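Long-range contacts in putative fructose-bisphosphate aldolase (Coccidioides immitis, PDB 3PM6), which is a putative class II aldolase with a TIM-barrel fold that carries a zinc ion: residues M55-P60 / T86-H91; D90-P95 / D115-D120; E235-C240 / D291-T296; A28-C33 / K50-M55. One frame throughout, in Å; residues are numbered along the deposited sequence.

Interaction 1: residues M55-P60 / T86-H91. With ZN (zinc ion), chain S.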
loop_
_atom_site.group_PDB
_atom_site.type_symbol
_atom_site.label_atom_id
_atom_site.label_comp_id
_atom_site.label_asym_id
_atom_site.label_seq_id
_atom_site.Cartn_x
_atom_site.Cartn_y
_atom_site.Cartn_z
ATOM N N MET A 55 16.492 0.627 -1.115
ATOM C CA MET A 55 15.671 0.196 -2.221
ATOM C C MET A 55 14.488 -0.540 -1.644
ATOM O O MET A 55 14.612 -1.277 -0.655
ATOM C CB MET A 55 16.462 -0.704 -3.189
ATOM C CG MET A 55 17.514 0.027 -4.002
ATOM S SD MET A 55 18.438 -1.097 -5.141
ATOM C CE MET A 55 19.391 0.155 -6.026
ATOM N N ILE A 56 13.341 -0.344 -2.260
ATOM C CA ILE A 56 12.146 -1.090 -1.870
ATOM C C ILE A 56 12.049 -2.252 -2.895
ATOM O O ILE A 56 12.068 -2.017 -4.111
ATOM C CB ILE A 56 10.873 -0.170 -1.908
ATOM C CG1 ILE A 56 10.971 0.991 -0.896
ATOM C CG2 ILE A 56 9.580 -0.964 -1.748
ATOM C CD1 ILE A 56 9.858 1.986 -1.030
ATOM N N LEU A 57 11.989 -3.492 -2.398
ATOM C CA LEU A 57 11.841 -4.640 -3.283
ATOM C C LEU A 57 10.436 -5.207 -3.247
ATOM O O LEU A 57 9.892 -5.436 -2.181
ATOM C CB LEU A 57 12.878 -5.730 -2.946
ATOM C CG LEU A 57 14.244 -5.518 -3.601
ATOM C CD1 LEU A 57 14.844 -4.121 -3.188
ATOM C CD2 LEU A 57 15.201 -6.623 -3.201
ATOM N N LEU A 58 9.832 -5.429 -4.410
ATOM C CA LEU A 58 8.547 -6.117 -4.463
ATOM C C LEU A 58 8.743 -7.448 -5.187
ATOM O O LEU A 58 9.650 -7.557 -6.012
ATOM C CB LEU A 58 7.500 -5.249 -5.176
ATOM C CG LEU A 58 7.035 -3.979 -4.434
ATOM C CD1 LEU A 58 6.213 -3.178 -5.417
ATOM C CD2 LEU A 58 6.166 -4.329 -3.175
ATOM N N PHE A 59 7.917 -8.464 -4.867
ATOM C CA PHE A 59 7.943 -9.734 -5.601
ATOM C C PHE A 59 6.897 -9.688 -6.710
ATOM O O PHE A 59 6.039 -8.779 -6.712
ATOM C CB PHE A 59 7.686 -10.932 -4.673
ATOM C CG PHE A 59 8.744 -11.127 -3.641
ATOM C CD1 PHE A 59 10.089 -11.296 -4.005
ATOM C CD2 PHE A 59 8.425 -11.123 -2.302
ATOM C CE1 PHE A 59 11.076 -11.448 -3.037
ATOM C CE2 PHE A 59 9.434 -11.301 -1.335
ATOM C CZ PHE A 59 10.744 -11.466 -1.716
ATOM N N PRO A 60 6.956 -10.640 -7.682
ATOM C CA PRO A 60 5.877 -10.665 -8.679
ATOM C C PRO A 60 4.492 -10.772 -8.053
ATOM O O PRO A 60 3.497 -10.308 -8.631
ATOM C CB PRO A 60 6.199 -11.939 -9.515
ATOM C CG PRO A 60 7.706 -12.018 -9.499
ATOM C CD PRO A 60 8.178 -11.291 -8.196
ATOM N N THR A 86 14.935 3.780 -4.503
ATOM C CA THR A 86 14.364 3.330 -5.771
ATOM C C THR A 86 13.644 2.012 -5.601
ATOM O O THR A 86 13.760 1.370 -4.561
ATOM C CB THR A 86 15.448 3.204 -6.872
ATOM O OG1 THR A 86 16.374 2.177 -6.515
ATOM C CG2 THR A 86 16.212 4.571 -7.051
ATOM N N LEU A 87 12.934 1.601 -6.651
ATOM C CA LEU A 87 12.034 0.464 -6.620
ATOM C C LEU A 87 12.513 -0.694 -7.532
ATOM O O LEU A 87 12.825 -0.488 -8.692
ATOM C CB LEU A 87 10.625 0.922 -7.001
ATOM C CG LEU A 87 9.544 -0.151 -7.024
ATOM C CD1 LEU A 87 9.354 -0.793 -5.649
ATOM C CD2 LEU A 87 8.241 0.483 -7.520
ATOM N N HIS A 88 12.548 -1.898 -6.980
ATOM C CA HIS A 88 13.174 -3.040 -7.638
ATOM C C HIS A 88 12.213 -4.205 -7.605
ATOM O O HIS A 88 11.651 -4.524 -6.547
ATOM C CB HIS A 88 14.434 -3.392 -6.851
ATOM C CG HIS A 88 15.240 -4.509 -7.431
ATOM N ND1 HIS A 88 15.941 -4.389 -8.614
ATOM C CD2 HIS A 88 15.499 -5.753 -6.959
ATOM C CE1 HIS A 88 16.598 -5.515 -8.842
ATOM N NE2 HIS A 88 16.367 -6.347 -7.837
ATOM N N LEU A 89 11.999 -4.839 -8.750
ATOM C CA LEU A 89 11.303 -6.137 -8.771
ATOM C C LEU A 89 12.270 -7.276 -8.516
ATOM O O LEU A 89 13.127 -7.591 -9.353
ATOM C CB LEU A 89 10.554 -6.361 -10.089
ATOM C CG LEU A 89 9.639 -7.592 -10.252
ATOM C CD1 LEU A 89 8.440 -7.665 -9.258
ATOM C CD2 LEU A 89 9.149 -7.672 -11.714
ATOM N N ASP A 90 12.135 -7.928 -7.362
ATOM C CA ASP A 90 13.075 -9.020 -7.011
ATOM C C ASP A 90 12.547 -10.354 -7.543
ATOM O O ASP A 90 11.323 -10.537 -7.651
ATOM C CB ASP A 90 13.221 -9.031 -5.477
ATOM C CG ASP A 90 14.324 -9.936 -4.966
ATOM O OD1 ASP A 90 15.289 -10.278 -5.707
ATOM O OD2 ASP A 90 14.206 -10.322 -3.777
ATOM N N HIS A 91 13.451 -11.288 -7.877
ATOM C CA HIS A 91 13.059 -12.668 -8.246
ATOM C C HIS A 91 11.909 -12.776 -9.236
ATOM O O HIS A 91 10.968 -13.529 -9.046
ATOM C CB HIS A 91 12.822 -13.501 -6.981
ATOM C CG HIS A 91 14.084 -13.657 -6.205
ATOM N ND1 HIS A 91 15.206 -14.222 -6.768
ATOM C CD2 HIS A 91 14.466 -13.186 -4.996
ATOM C CE1 HIS A 91 16.204 -14.150 -5.914
ATOM N NE2 HIS A 91 15.783 -13.522 -4.837
HETATM ZN ZN ZN S . 17.025 -13.351 -3.144
#
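Thr86, His88 and Asp90 of strand 85-92 meet Met55, Leu57 and Phe59 of segment 55-60 on the adjacent strand 54-58. The two strands are neighbours in a parallel TIM barrel. Their short segments run at 38° to each other. Four backbone hydrogen bonds of 2.9 Å hold them: Ile56 N to Thr86 O, His88 N to Ile56 O, Leu58 N to His88 O, and Asp90 N to Leu58 O.

Thr86 lies beside Met55, and both side chains point the same way. With OG1 between the backbone N and the carbonyl carbon (chi1 65°), Thr86 turns its hydroxyl to Met55 CG at 3.5 Å. His88 lies beside Leu57 in the same manner. The edge of its ring does the touching, with CD2 3.6 Å from Leu57 CG. Its ND1 is hydrogen-bonded to Ser116 OG, which helps to fix the turn of the ring.

Asp90 runs alongside Phe59, with the carboxylate and ring planes 29° apart. Asp90 OD2 is 3.4 Å from Phe59 CE1. Leu57 CD2 packs on Asp90 CG at 3.9 Å. Asp90 OD1 lies over one face of the His91 ring, toward its rim. His91 NE2 binds the zinc ion at 2.1 Å, and His196 and His227 complete the set of protein ligands.

On the other face of the sheet, Leu87 CD1 packs against Ile56 CG2 (3.9 Å) and Leu58 CD1. The chemistry thus differs between the faces. One is apolar, while the other sets His88 and Asp90 among carbon atoms and leads along the strand to the metal.

Interaction 2: residues D90-P95 / D115-D120. With ZN (zinc ion), chain S.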
loop_
_atom_site.group_PDB
_atom_site.type_symbol
_atom_site.label_atom_id
_atom_site.label_comp_id
_atom_site.label_asym_id
_atom_site.label_seq_id
_atom_site.Cartn_x
_atom_site.Cartn_y
_atom_site.Cartn_z
ATOM N N ASP A 90 12.135 -7.928 -7.362
ATOM C CA ASP A 90 13.075 -9.020 -7.011
ATOM C C ASP A 90 12.547 -10.354 -7.543
ATOM O O ASP A 90 11.323 -10.537 -7.651
ATOM C CB ASP A 90 13.221 -9.031 -5.477
ATOM C CG ASP A 90 14.324 -9.936 -4.966
ATOM O OD1 ASP A 90 15.289 -10.278 -5.707
ATOM O OD2 ASP A 90 14.206 -10.322 -3.777
ATOM N N HIS A 91 13.451 -11.288 -7.877
ATOM C CA HIS A 91 13.059 -12.668 -8.246
ATOM C C HIS A 91 11.909 -12.776 -9.236
ATOM O O HIS A 91 10.968 -13.529 -9.046
ATOM C CB HIS A 91 12.822 -13.501 -6.981
ATOM C CG HIS A 91 14.084 -13.657 -6.205
ATOM N ND1 HIS A 91 15.206 -14.222 -6.768
ATOM C CD2 HIS A 91 14.466 -13.186 -4.996
ATOM C CE1 HIS A 91 16.204 -14.150 -5.914
ATOM N NE2 HIS A 91 15.783 -13.522 -4.837
ATOM N N ALA A 92 11.977 -12.002 -10.293
ATOM C CA ALA A 92 11.045 -12.184 -11.352
ATOM C C ALA A 92 11.545 -13.382 -12.159
ATOM O O ALA A 92 12.573 -13.282 -12.828
ATOM C CB ALA A 92 10.991 -10.912 -12.192
ATOM N N GLN A 93 10.837 -14.505 -12.082
ATOM C CA GLN A 93 11.348 -15.753 -12.638
ATOM C C GLN A 93 10.562 -16.251 -13.839
ATOM O O GLN A 93 10.704 -17.414 -14.240
ATOM C CB GLN A 93 11.446 -16.849 -11.555
ATOM C CG GLN A 93 12.335 -16.436 -10.353
ATOM C CD GLN A 93 12.436 -17.543 -9.296
ATOM O OE1 GLN A 93 11.584 -18.436 -9.227
ATOM N NE2 GLN A 93 13.484 -17.481 -8.470
ATOM N N ASP A 94 9.781 -15.343 -14.425
ATOM C CA ASP A 94 8.876 -15.637 -15.540
ATOM C C ASP A 94 8.970 -14.487 -16.549
ATOM O O ASP A 94 8.657 -13.359 -16.208
ATOM C CB ASP A 94 7.443 -15.729 -15.001
ATOM C CG ASP A 94 6.406 -16.182 -16.074
ATOM O OD1 ASP A 94 6.530 -15.865 -17.295
ATOM O OD2 ASP A 94 5.428 -16.864 -15.664
ATOM N N PRO A 95 9.425 -14.765 -17.793
ATOM C CA PRO A 95 9.546 -13.743 -18.839
ATOM C C PRO A 95 8.275 -12.872 -19.028
ATOM O O PRO A 95 8.372 -11.636 -19.177
ATOM C CB PRO A 95 9.842 -14.581 -20.090
ATOM C CG PRO A 95 10.630 -15.720 -19.538
ATOM C CD PRO A 95 9.971 -16.062 -18.234
ATOM N N ASP A 115 12.328 0.967 -11.143
ATOM C CA ASP A 115 13.615 1.492 -11.603
ATOM C C ASP A 115 14.541 0.361 -12.076
ATOM O O ASP A 115 15.422 0.581 -12.897
ATOM C CB ASP A 115 14.272 2.281 -10.483
ATOM C CG ASP A 115 13.389 3.412 -9.980
ATOM O OD1 ASP A 115 13.191 4.382 -10.723
ATOM O OD2 ASP A 115 12.879 3.330 -8.852
ATOM N N SER A 116 14.346 -0.847 -11.531
ATOM C CA SER A 116 15.208 -1.994 -11.838
ATOM C C SER A 116 14.460 -3.280 -11.646
ATOM O O SER A 116 13.468 -3.333 -10.927
ATOM C CB SER A 116 16.492 -1.997 -10.992
ATOM O OG SER A 116 16.212 -1.927 -9.610
ATOM N N ILE A 117 14.906 -4.339 -12.299
ATOM C CA ILE A 117 14.151 -5.586 -12.210
ATOM C C ILE A 117 15.179 -6.668 -12.138
ATOM O O ILE A 117 16.184 -6.603 -12.827
ATOM C CB ILE A 117 13.276 -5.771 -13.478
ATOM C CG1 ILE A 117 12.168 -4.708 -13.545
ATOM C CG2 ILE A 117 12.736 -7.230 -13.620
ATOM C CD1 ILE A 117 11.261 -4.831 -14.834
ATOM N N MET A 118 14.943 -7.665 -11.301
ATOM C CA MET A 118 15.810 -8.794 -11.312
ATOM C C MET A 118 15.318 -9.816 -12.320
ATOM O O MET A 118 14.304 -10.450 -12.099
ATOM C CB MET A 118 15.968 -9.434 -9.911
ATOM C CG MET A 118 16.890 -10.634 -9.944
ATOM S SD MET A 118 16.851 -11.603 -8.413
ATOM C CE MET A 118 18.305 -12.646 -8.756
ATOM N N VAL A 119 16.056 -9.989 -13.413
ATOM C CA VAL A 119 15.722 -11.019 -14.419
ATOM C C VAL A 119 16.347 -12.311 -13.927
ATOM O O VAL A 119 17.512 -12.588 -14.212
ATOM C CB VAL A 119 16.259 -10.645 -15.844
ATOM C CG1 VAL A 119 15.820 -11.664 -16.848
ATOM C CG2 VAL A 119 15.792 -9.227 -16.234
ATOM N N ASP A 120 15.582 -13.063 -13.148
ATOM C CA ASP A 120 16.064 -14.221 -12.428
ATOM C C ASP A 120 15.672 -15.469 -13.211
ATOM O O ASP A 120 14.610 -16.051 -12.980
ATOM C CB ASP A 120 15.435 -14.276 -11.011
ATOM C CG ASP A 120 15.950 -15.455 -10.203
ATOM O OD1 ASP A 120 16.786 -16.192 -10.765
ATOM O OD2 ASP A 120 15.576 -15.631 -9.012
HETATM ZN ZN ZN S . 17.025 -13.351 -3.144
#
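A His-carboxylate hydrogen bond between His91 and Asp120 and a parallel bridge between Ala92 and Val119 make this contact. It joins strands 85-92 and 116-119, neighbours in the TIM barrel, beside the zinc site. The short strand segments are 55° apart. On the backbone, Asp120 N is hydrogen-bonded to Ala92 O at 3.0 Å. Ala92 N makes only a weak hydrogen bond to Met118 O.

Asp120 OD2 takes two side-chain donors, which reach it from opposite faces of its carboxylate. His91 ND1 comes on the anti side at 2.7 Å, with OD2 in the ring plane. Gln93 NE2 comes from above the carboxylate plane at 2.8 Å. Asp120 OD1 is hydrogen-bonded to Ser122 OG, so both carboxylate oxygens are held. As a second-shell group, Asp120 fixes the rotation of the zinc-bound ring. It probably also polarises that ring.

Met118 lies beside His91. Its CG is anti to the backbone N (chi1 180°) and the chain stays extended. The sulfur stands over one ring face, 3.8 Å from the centroid, in a sulfur-aromatic contact. Met118 SD shares that face with Asp90 OD1, 3.4 Å away. The sulfur also accepts a weak hydrogen bond from His91 N at 3.5 Å.

Interaction 3: residues E235-C240 / D291-T296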
loop_
_atom_site.group_PDB
_atom_site.type_symbol
_atom_site.label_atom_id
_atom_site.label_comp_id
_atom_site.label_asym_id
_atom_site.label_seq_id
_atom_site.Cartn_x
_atom_site.Cartn_y
_atom_site.Cartn_z
ATOM N N GLU A 235 29.969 -8.726 10.693
ATOM C CA GLU A 235 31.292 -9.183 10.258
ATOM C C GLU A 235 31.186 -9.905 8.899
ATOM O O GLU A 235 32.034 -9.719 8.021
ATOM C CB GLU A 235 31.934 -10.062 11.347
ATOM C CG GLU A 235 32.370 -9.260 12.624
ATOM C CD GLU A 235 31.292 -9.107 13.705
ATOM O OE1 GLU A 235 30.083 -9.280 13.428
ATOM O OE2 GLU A 235 31.665 -8.807 14.869
ATOM N N ILE A 236 30.123 -10.689 8.716
ATOM C CA ILE A 236 29.839 -11.315 7.403
ATOM C C ILE A 236 29.565 -10.266 6.304
ATOM O O ILE A 236 30.108 -10.348 5.200
ATOM C CB ILE A 236 28.671 -12.307 7.475
ATOM C CG1 ILE A 236 29.078 -13.506 8.316
ATOM C CG2 ILE A 236 28.216 -12.725 6.037
ATOM C CD1 ILE A 236 27.884 -14.452 8.670
ATOM N N PHE A 237 28.743 -9.276 6.632
ATOM C CA PHE A 237 28.492 -8.173 5.726
ATOM C C PHE A 237 29.785 -7.478 5.329
ATOM O O PHE A 237 30.022 -7.274 4.129
ATOM C CB PHE A 237 27.483 -7.180 6.315
ATOM C CG PHE A 237 26.034 -7.691 6.363
ATOM C CD1 PHE A 237 25.358 -8.117 5.182
ATOM C CD2 PHE A 237 25.320 -7.664 7.569
ATOM C CE1 PHE A 237 24.001 -8.549 5.221
ATOM C CE2 PHE A 237 23.959 -8.106 7.626
ATOM C CZ PHE A 237 23.304 -8.554 6.434
ATOM N N GLU A 238 30.631 -7.158 6.310
ATOM C CA GLU A 238 31.903 -6.490 6.035
ATOM C C GLU A 238 32.743 -7.315 5.044
ATOM O O GLU A 238 33.261 -6.775 4.086
ATOM C CB GLU A 238 32.710 -6.176 7.324
ATOM C CG GLU A 238 32.116 -5.095 8.289
ATOM C CD GLU A 238 31.673 -3.792 7.573
ATOM O OE1 GLU A 238 32.232 -3.462 6.492
ATOM O OE2 GLU A 238 30.754 -3.089 8.086
ATOM N N LYS A 239 32.833 -8.624 5.258
ATOM C CA LYS A 239 33.584 -9.509 4.369
ATOM C C LYS A 239 33.056 -9.443 2.927
ATOM O O LYS A 239 33.839 -9.359 2.001
ATOM C CB LYS A 239 33.564 -10.949 4.906
ATOM C CG LYS A 239 34.488 -11.166 6.108
ATOM C CD LYS A 239 34.364 -12.551 6.729
ATOM C CE LYS A 239 35.309 -12.614 7.937
ATOM N NZ LYS A 239 34.859 -13.481 9.064
ATOM N N CYS A 240 31.731 -9.447 2.765
ATOM C CA CYS A 240 31.093 -9.391 1.441
ATOM C C CYS A 240 31.294 -8.061 0.742
ATOM O O CYS A 240 31.652 -8.037 -0.423
ATOM C CB CYS A 240 29.592 -9.703 1.531
ATOM S SG CYS A 240 29.225 -11.376 2.099
ATOM N N ASP A 291 22.957 0.195 9.621
ATOM C CA ASP A 291 24.179 0.310 10.426
ATOM C C ASP A 291 25.190 -0.791 10.062
ATOM O O ASP A 291 26.357 -0.511 9.797
ATOM C CB ASP A 291 23.823 0.251 11.917
ATOM C CG ASP A 291 23.171 1.532 12.407
ATOM O OD1 ASP A 291 23.367 2.578 11.750
ATOM O OD2 ASP A 291 22.486 1.515 13.453
ATOM N N MET A 292 24.712 -2.029 9.988
ATOM C CA MET A 292 25.565 -3.185 9.713
ATOM C C MET A 292 26.251 -3.025 8.364
ATOM O O MET A 292 27.427 -3.341 8.217
ATOM C CB MET A 292 24.759 -4.490 9.710
ATOM C CG MET A 292 24.227 -4.924 11.081
ATOM S SD MET A 292 23.807 -6.692 11.117
ATOM C CE MET A 292 23.573 -6.841 12.869
ATOM N N ILE A 293 25.528 -2.512 7.379
ATOM C CA ILE A 293 26.131 -2.444 6.046
ATOM C C ILE A 293 26.713 -1.059 5.718
ATOM O O ILE A 293 27.052 -0.775 4.565
ATOM C CB ILE A 293 25.163 -2.961 4.955
ATOM C CG1 ILE A 293 24.029 -1.967 4.697
ATOM C CG2 ILE A 293 24.661 -4.389 5.317
ATOM C CD1 ILE A 293 22.971 -2.506 3.687
ATOM N N ASP A 294 26.796 -0.204 6.743
ATOM C CA ASP A 294 27.425 1.131 6.650
ATOM C C ASP A 294 26.752 2.083 5.675
ATOM O O ASP A 294 27.414 2.915 5.103
ATOM C CB ASP A 294 28.929 1.026 6.303
ATOM C CG ASP A 294 29.679 0.097 7.228
ATOM O OD1 ASP A 294 29.475 0.160 8.470
ATOM O OD2 ASP A 294 30.450 -0.737 6.701
ATOM N N SER A 295 25.444 1.949 5.469
ATOM C CA SER A 295 24.736 2.885 4.618
ATOM C C SER A 295 24.240 4.067 5.465
ATOM O O SER A 295 23.871 5.119 4.945
ATOM C CB SER A 295 23.589 2.192 3.889
ATOM O OG SER A 295 22.542 1.856 4.784
ATOM N N THR A 296 24.240 3.878 6.781
ATOM C CA THR A 296 23.778 4.922 7.699
ATOM C C THR A 296 24.580 6.203 7.422
ATOM O O THR A 296 25.812 6.158 7.304
ATOM C CB THR A 296 23.921 4.444 9.156
ATOM O OG1 THR A 296 22.940 3.415 9.401
ATOM C CG2 THR A 296 23.775 5.615 10.175
#
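Phe237 packs against Ile293 with one face of its ring and against Met292 with its edge. Its CB starts the contact, 4.1 Å from Ile293 CG2. CG is anti to the carbonyl carbon (chi1 -72°) and meets the same methyl at 3.7 Å. CD1 is also close to that methyl. Ile293 CG2 therefore stands over the ring, offset toward the rim, in a CH-pi contact 18° off the ring normal. At the ring edge, CD2 meets Met292 CB at 3.9 Å. Farther out, CE2 meets Met292 SD at 3.8 Å. The sulfur lies near the ring plane, so this is an edge-on Met-aromatic contact. Val248 of strand 245-250 touches both Phe237 and Ile293.

The contact joins two outer helices of the TIM barrel. Helix 234-242 meets the C-terminal end of helix 271-292. That end is a Schellman motif with Asp294, at positive phi, as the C-prime residue. The turn brings the Asp294 side chain toward helix 234-242.

There Glu238 and Asp294 reach toward each other tip to tip. Their carboxylate planes are 27° apart, nearly coplanar. Glu238 OE2 is 2.7 Å from Asp294 OD2. With two acid oxygens this close, one of the groups probably holds a proton. Lys234 forms salt bridges with both acids, to Glu238 OE2 and Asp294 OD1. Lys234 NZ also donates a hydrogen bond to Met292 O, the last carbonyl of helix 271-292.

Interaction 4: residues A28-C33 / K50-M55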
loop_
_atom_site.group_PDB
_atom_site.type_symbol
_atom_site.label_atom_id
_atom_site.label_comp_id
_atom_site.label_asym_id
_atom_site.label_seq_id
_atom_site.Cartn_x
_atom_site.Cartn_y
_atom_site.Cartn_z
ATOM N N ALA A 28 27.070 -0.931 1.254
ATOM C CA ALA A 28 26.025 -1.513 0.403
ATOM C C ALA A 28 24.677 -0.836 0.646
ATOM O O ALA A 28 24.410 -0.322 1.739
ATOM C CB ALA A 28 25.929 -3.010 0.596
ATOM N N ILE A 29 23.860 -0.817 -0.410
ATOM C CA ILE A 29 22.508 -0.290 -0.395
ATOM C C ILE A 29 21.634 -1.354 0.281
ATOM O O ILE A 29 21.727 -2.533 -0.058
ATOM C CB ILE A 29 22.023 -0.067 -1.865
ATOM C CG1 ILE A 29 22.952 0.914 -2.599
ATOM C CG2 ILE A 29 20.535 0.359 -1.940
ATOM C CD1 ILE A 29 23.145 2.312 -1.907
ATOM N N PRO A 30 20.825 -0.952 1.276
ATOM C CA PRO A 30 19.898 -1.924 1.861
ATOM C C PRO A 30 18.720 -2.112 0.918
ATOM O O PRO A 30 18.077 -1.150 0.585
ATOM C CB PRO A 30 19.430 -1.247 3.164
ATOM C CG PRO A 30 19.632 0.264 2.933
ATOM C CD PRO A 30 20.738 0.398 1.892
ATOM N N ALA A 31 18.469 -3.340 0.478
ATOM C CA ALA A 31 17.402 -3.641 -0.497
ATOM C C ALA A 31 16.364 -4.523 0.189
ATOM O O ALA A 31 16.532 -5.739 0.297
ATOM C CB ALA A 31 17.990 -4.344 -1.719
ATOM N N ILE A 32 15.309 -3.911 0.693
ATOM C CA ILE A 32 14.410 -4.569 1.634
ATOM C C ILE A 32 13.164 -5.008 0.936
ATOM O O ILE A 32 12.432 -4.169 0.389
ATOM C CB ILE A 32 13.999 -3.559 2.780
ATOM C CG1 ILE A 32 15.230 -2.817 3.322
ATOM C CG2 ILE A 32 13.165 -4.243 3.865
ATOM C CD1 ILE A 32 16.285 -3.727 3.927
ATOM N N CYS A 33 12.928 -6.321 0.930
ATOM C CA CYS A 33 11.704 -6.888 0.434
ATOM C C CYS A 33 10.556 -6.563 1.325
ATOM O O CYS A 33 10.620 -6.755 2.555
ATOM C CB CYS A 33 11.810 -8.418 0.349
ATOM S SG CYS A 33 13.148 -8.908 -0.708
ATOM N N LYS A 50 17.911 7.501 9.301
ATOM C CA LYS A 50 19.338 7.163 9.313
ATOM C C LYS A 50 20.128 7.873 8.220
ATOM O O LYS A 50 21.344 7.644 8.057
ATOM C CB LYS A 50 19.513 5.643 9.155
ATOM C CG LYS A 50 18.844 4.816 10.238
ATOM C CD LYS A 50 19.510 5.062 11.586
ATOM C CE LYS A 50 20.706 4.179 11.751
ATOM N NZ LYS A 50 20.951 3.921 13.181
ATOM N N ARG A 51 19.450 8.711 7.443
ATOM C CA ARG A 51 20.089 9.397 6.315
ATOM C C ARG A 51 20.786 8.367 5.427
ATOM O O ARG A 51 21.981 8.458 5.158
ATOM C CB ARG A 51 21.082 10.457 6.824
ATOM N N SER A 52 20.030 7.368 4.988
ATOM C CA SER A 52 20.585 6.257 4.184
ATOM C C SER A 52 19.751 6.154 2.926
ATOM O O SER A 52 18.519 6.274 2.989
ATOM C CB SER A 52 20.498 4.921 4.941
ATOM O OG SER A 52 20.769 3.813 4.077
ATOM N N PRO A 53 20.419 5.898 1.791
ATOM C CA PRO A 53 19.780 5.403 0.593
ATOM C C PRO A 53 19.146 4.047 0.911
ATOM O O PRO A 53 19.473 3.447 1.935
ATOM C CB PRO A 53 20.960 5.204 -0.343
ATOM C CG PRO A 53 22.097 4.835 0.601
ATOM C CD PRO A 53 21.888 5.866 1.664
ATOM N N ALA A 54 18.229 3.587 0.060
ATOM C CA ALA A 54 17.574 2.285 0.246
ATOM C C ALA A 54 16.931 1.875 -1.042
ATOM O O ALA A 54 16.844 2.656 -1.958
ATOM C CB ALA A 54 16.485 2.335 1.374
ATOM N N MET A 55 16.492 0.627 -1.115
ATOM C CA MET A 55 15.671 0.196 -2.221
ATOM C C MET A 55 14.488 -0.540 -1.644
ATOM O O MET A 55 14.612 -1.277 -0.655
ATOM C CB MET A 55 16.462 -0.704 -3.189
ATOM C CG MET A 55 17.514 0.027 -4.002
ATOM S SD MET A 55 18.438 -1.097 -5.141
ATOM C CE MET A 55 19.391 0.155 -6.026
#
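Pro30 and Met55 meet through their flat peptide groups; no aromatic ring takes part. Met55 N approaches Pro30 O in the carbonyl plane at 2.9 Å. Ile32 N approaches Met55 O at 3.0 Å, tilted 27° from the carbonyl plane. These bonds flank a parallel bridge between Ala31 and Met55. They close the first beta-alpha-beta crossover of the TIM barrel: strand 29-33, helix 37-49, strand 54-58.

Side chains extend the contact back into the loop before strand 54-58. Ile29 contributes two branches. Its CG2 is anti to the backbone N and meets Met55 CG at 3.7 Å. Its CD1 meets Pro53 CG, also at 3.7 Å, and the Ile29 and Pro53 side chains cross at about a right angle. Leu18 of helix 16-24 touches both Ile29 and Met55.

The Pro30 ring lies by the carbonyl of Pro53, with Pro30 CD and CG both 3.3 Å from Pro53 O. That oxygen also accepts a short hydrogen bond from Ser52 OG, at 2.5 Å. Met290 of helix 271-292 touches Pro30, Ser52 and Ala54. At the ring tip, Pro30 CG packs on Ala54 CB at 4.1 Å.

Interactions 4, 1 and 2 follow one another round the barrel and are all buried. Interaction 4 shares strand 54-58 and Met55 with interaction 1. Interaction 1 shares strand 85-92, Asp90 and His91 with interaction 2. Backbone hydrogen bonds run through all three, but the side chains differ. They are mainly apolar in interaction 4, mixed in interaction 1, and polar round the zinc ligand in interaction 2. Interaction 3 is partly buried and joins helices outside the sheet, with a pair of acids at its polar end and no clear hydrogen bond across it. It touches interaction 4 through the Asp291-Lys50 salt bridge, while its nearest atoms lie about 13 Å from interaction 2.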